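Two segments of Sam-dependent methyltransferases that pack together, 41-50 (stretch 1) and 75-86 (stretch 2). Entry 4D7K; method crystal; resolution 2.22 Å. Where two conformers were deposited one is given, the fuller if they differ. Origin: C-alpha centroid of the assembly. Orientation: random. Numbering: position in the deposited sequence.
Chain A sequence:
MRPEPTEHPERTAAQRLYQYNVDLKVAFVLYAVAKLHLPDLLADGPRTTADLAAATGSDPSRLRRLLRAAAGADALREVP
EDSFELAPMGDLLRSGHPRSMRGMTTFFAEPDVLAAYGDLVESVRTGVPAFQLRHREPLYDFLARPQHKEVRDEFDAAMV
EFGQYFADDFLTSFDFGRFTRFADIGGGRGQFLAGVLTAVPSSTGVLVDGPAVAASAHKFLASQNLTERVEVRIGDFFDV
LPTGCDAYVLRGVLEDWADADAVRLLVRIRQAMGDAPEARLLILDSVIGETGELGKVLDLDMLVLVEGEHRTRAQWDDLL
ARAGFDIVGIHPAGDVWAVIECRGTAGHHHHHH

Stretch 1 41-50: LLADGPRTTA
Stretch 2, residues 75-86: ALREVPEDSFEL

The contact is a short antiparallel pairing: the strand Arg47–Thr48 lies along Ser83–Phe84, the start of the second arm (Ser83–Leu86) of a hairpin whose first arm is Leu76–Val79. Arg47 and Phe84 form the hydrogen-bonded pair, CA atoms 5.9 Å apart; Phe84 N donates to Arg47 O (3.0 Å), and Arg47 N donates to Phe84 O (3.3 Å). Both residues are extended (phi/psi -137/152 and -139/151), and their side chains share one face of the sheet. Thr48 and Ser83 form the next, non-hydrogen-bonded pair, with CA atoms only 4.0 Å apart.

Beyond it, Asp82 meets the start of a helix. Its backbone is left-handed (51/53), and its carbonyl O accepts from Thr49 N (3.0 Å), while its t rotamer brings OD1 within 2.8 Å of Thr49 OG1, which donates to it. Thr49 (chi1 m) thus binds through both backbone and hydroxyl. Thr48, chi1 p, is the N-cap, a role suited to its short hydroxyl side chain. Ser83, chi1 m, turns OG back to Glu81 O (3.1 Å), steadying the hairpin turn.

At the other end, a type I turn from Leu42 to Gly45 leads into the strand. Gly45 (138/178) adopts angles at which a CB would jam against the preceding carbonyl. A water accepts from Leu86 N (2.8 Å) and donates to Leu42 O (2.7 Å), bridging the backbones where direct pairing has ended.

Leu42 (m, t) is the main apolar anchor: buried, it points toward the hairpin, placing CD1 3.7 Å from Leu76 CD2 and CB 4.0 Å from Leu86 CG. Pro46 packs more loosely, CB 4.4 Å from Val79 CG1. The Phe84 ring (m, chi2 87°) is buried, with Thr49 OG1 at its edge, 3.6 Å from CE1. Together the stretches bury 530 Å².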

# COMPACT_ATOMS: atom_id res chain seq x y z
N LEU A 41 24.39 0.81 -1.41
CA LEU A 41 25.35 1.86 -1.07
C LEU A 41 25.70 1.83 0.42
O LEU A 41 26.77 2.29 0.82
CB LEU A 41 24.80 3.24 -1.46
CG LEU A 41 24.79 3.64 -2.93
CD1 LEU A 41 23.96 4.89 -3.13
CD2 LEU A 41 26.21 3.86 -3.44
N LEU A 42 24.81 1.28 1.23
CA LEU A 42 25.03 1.23 2.67
C LEU A 42 25.48 -0.16 3.13
O LEU A 42 25.61 -0.42 4.33
CB LEU A 42 23.75 1.64 3.42
CG LEU A 42 23.29 3.09 3.29
CD1 LEU A 42 21.85 3.25 3.77
CD2 LEU A 42 24.21 4.00 4.09
N ALA A 43 25.75 -1.04 2.17
CA ALA A 43 26.06 -2.44 2.46
C ALA A 43 27.30 -2.63 3.33
O ALA A 43 27.42 -3.65 4.00
CB ALA A 43 26.23 -3.21 1.16
N ASP A 44 28.20 -1.66 3.32
CA ASP A 44 29.47 -1.82 4.03
C ASP A 44 29.63 -0.89 5.23
O ASP A 44 30.70 -0.82 5.82
CB ASP A 44 30.64 -1.61 3.06
CG ASP A 44 30.77 -2.72 2.04
OD1 ASP A 44 30.10 -3.76 2.21
OD2 ASP A 44 31.55 -2.57 1.08
N GLY A 45 28.57 -0.17 5.59
CA GLY A 45 28.61 0.72 6.73
C GLY A 45 27.94 2.05 6.50
O GLY A 45 27.46 2.32 5.40
N PRO A 46 27.92 2.91 7.53
CA PRO A 46 27.15 4.16 7.49
C PRO A 46 27.74 5.20 6.54
O PRO A 46 28.94 5.22 6.30
CB PRO A 46 27.21 4.67 8.94
CG PRO A 46 27.89 3.58 9.74
CD PRO A 46 28.70 2.79 8.77
N ARG A 47 26.87 6.04 6.00
CA ARG A 47 27.28 7.14 5.14
C ARG A 47 26.49 8.39 5.52
O ARG A 47 25.37 8.29 6.01
CB ARG A 47 27.06 6.80 3.66
CG ARG A 47 27.72 5.51 3.19
CD ARG A 47 29.22 5.67 3.05
NE ARG A 47 29.56 6.72 2.08
CZ ARG A 47 30.78 7.24 1.96
NH1 ARG A 47 31.77 6.82 2.74
NH2 ARG A 47 31.01 8.18 1.06
N THR A 48 27.06 9.56 5.29
CA THR A 48 26.35 10.78 5.57
C THR A 48 25.38 11.11 4.44
O THR A 48 25.46 10.54 3.35
CB THR A 48 27.30 11.96 5.76
OG1 THR A 48 27.86 12.30 4.49
CG2 THR A 48 28.42 11.58 6.73
N THR A 49 24.45 12.02 4.71
CA THR A 49 23.51 12.49 3.70
C THR A 49 24.25 13.07 2.50
O THR A 49 23.92 12.77 1.35
CB THR A 49 22.57 13.56 4.27
OG1 THR A 49 21.87 13.02 5.40
CG2 THR A 49 21.56 13.99 3.22
N ALA A 50 25.25 13.91 2.77
CA ALA A 50 26.05 14.53 1.72
C ALA A 50 26.68 13.49 0.79
O ALA A 50 26.66 13.66 -0.43
CB ALA A 50 27.13 15.40 2.33
N ALA A 75 13.37 0.63 7.99
CA ALA A 75 14.19 0.05 6.94
C ALA A 75 15.65 0.47 7.10
O ALA A 75 16.57 -0.31 6.85
CB ALA A 75 13.67 0.45 5.57
N LEU A 76 15.86 1.71 7.54
CA LEU A 76 17.19 2.22 7.86
C LEU A 76 17.25 2.64 9.32
O LEU A 76 16.24 2.59 10.02
CB LEU A 76 17.56 3.40 6.96
CG LEU A 76 17.50 3.29 5.43
CD1 LEU A 76 17.82 4.64 4.82
CD2 LEU A 76 18.45 2.25 4.90
N ARG A 77 18.42 3.06 9.77
CA ARG A 77 18.59 3.65 11.10
C ARG A 77 19.28 5.01 10.98
O ARG A 77 20.25 5.15 10.25
CB ARG A 77 19.43 2.76 12.02
CG ARG A 77 18.72 1.53 12.54
CD ARG A 77 19.52 0.90 13.67
NE ARG A 77 20.85 0.49 13.24
CZ ARG A 77 21.16 -0.75 12.90
NH1 ARG A 77 20.24 -1.70 12.94
NH2 ARG A 77 22.40 -1.06 12.52
N GLU A 78 18.78 6.00 11.71
CA GLU A 78 19.46 7.28 11.79
C GLU A 78 20.69 7.13 12.68
O GLU A 78 20.64 6.44 13.70
CB GLU A 78 18.53 8.36 12.33
CG GLU A 78 17.42 8.75 11.37
CD GLU A 78 16.67 9.97 11.83
OE1 GLU A 78 17.23 11.08 11.75
OE2 GLU A 78 15.51 9.81 12.27
N VAL A 79 21.78 7.76 12.29
CA VAL A 79 23.07 7.59 12.96
C VAL A 79 23.77 8.95 13.08
O VAL A 79 23.76 9.73 12.13
CB VAL A 79 23.95 6.57 12.18
CG1 VAL A 79 25.44 6.84 12.38
CG2 VAL A 79 23.58 5.15 12.57
N PRO A 80 24.37 9.23 14.26
CA PRO A 80 25.03 10.50 14.59
C PRO A 80 25.88 11.09 13.46
O PRO A 80 26.52 10.35 12.72
CB PRO A 80 25.91 10.14 15.80
CG PRO A 80 25.74 8.65 16.02
CD PRO A 80 24.43 8.30 15.40
N GLU A 81 25.86 12.42 13.38
CA GLU A 81 26.50 13.21 12.32
C GLU A 81 25.80 13.03 10.98
O GLU A 81 26.44 12.77 9.96
CB GLU A 81 27.99 12.86 12.21
CG GLU A 81 28.74 12.97 13.53
CD GLU A 81 28.41 14.24 14.29
OE1 GLU A 81 28.61 15.34 13.73
OE2 GLU A 81 27.95 14.13 15.44
N ASP A 82 24.48 13.19 10.99
CA ASP A 82 23.66 13.20 9.78
C ASP A 82 23.93 11.99 8.88
O ASP A 82 24.20 12.13 7.69
CB ASP A 82 23.89 14.50 9.00
CG ASP A 82 22.83 14.76 7.94
OD1 ASP A 82 21.77 14.10 7.98
OD2 ASP A 82 23.06 15.62 7.07
N SER A 83 23.85 10.79 9.46
CA SER A 83 24.18 9.57 8.73
C SER A 83 23.06 8.54 8.80
O SER A 83 22.14 8.66 9.61
CB SER A 83 25.48 8.96 9.28
OG SER A 83 26.58 9.83 9.07
N PHE A 84 23.15 7.53 7.94
CA PHE A 84 22.19 6.44 7.95
C PHE A 84 22.89 5.11 7.74
O PHE A 84 23.94 5.05 7.12
CB PHE A 84 21.12 6.66 6.88
CG PHE A 84 20.30 7.90 7.10
CD1 PHE A 84 20.72 9.12 6.60
CD2 PHE A 84 19.12 7.85 7.82
CE1 PHE A 84 19.99 10.27 6.81
CE2 PHE A 84 18.37 9.00 8.04
CZ PHE A 84 18.81 10.21 7.53
N GLU A 85 22.31 4.05 8.29
CA GLU A 85 22.83 2.71 8.06
C GLU A 85 21.67 1.73 7.96
O GLU A 85 20.52 2.10 8.16
CB GLU A 85 23.80 2.30 9.17
CG GLU A 85 23.19 2.06 10.54
CD GLU A 85 24.23 1.66 11.57
OE1 GLU A 85 25.43 1.92 11.32
OE2 GLU A 85 23.87 1.07 12.61
N LEU A 86 21.98 0.48 7.64
CA LEU A 86 20.97 -0.53 7.39
C LEU A 86 20.31 -1.08 8.66
O LEU A 86 20.99 -1.55 9.56
CB LEU A 86 21.58 -1.70 6.61
CG LEU A 86 21.83 -1.48 5.12
CD1 LEU A 86 22.57 -2.67 4.54
CD2 LEU A 86 20.52 -1.24 4.38
O HOH W 1 24.64 -0.00 6.84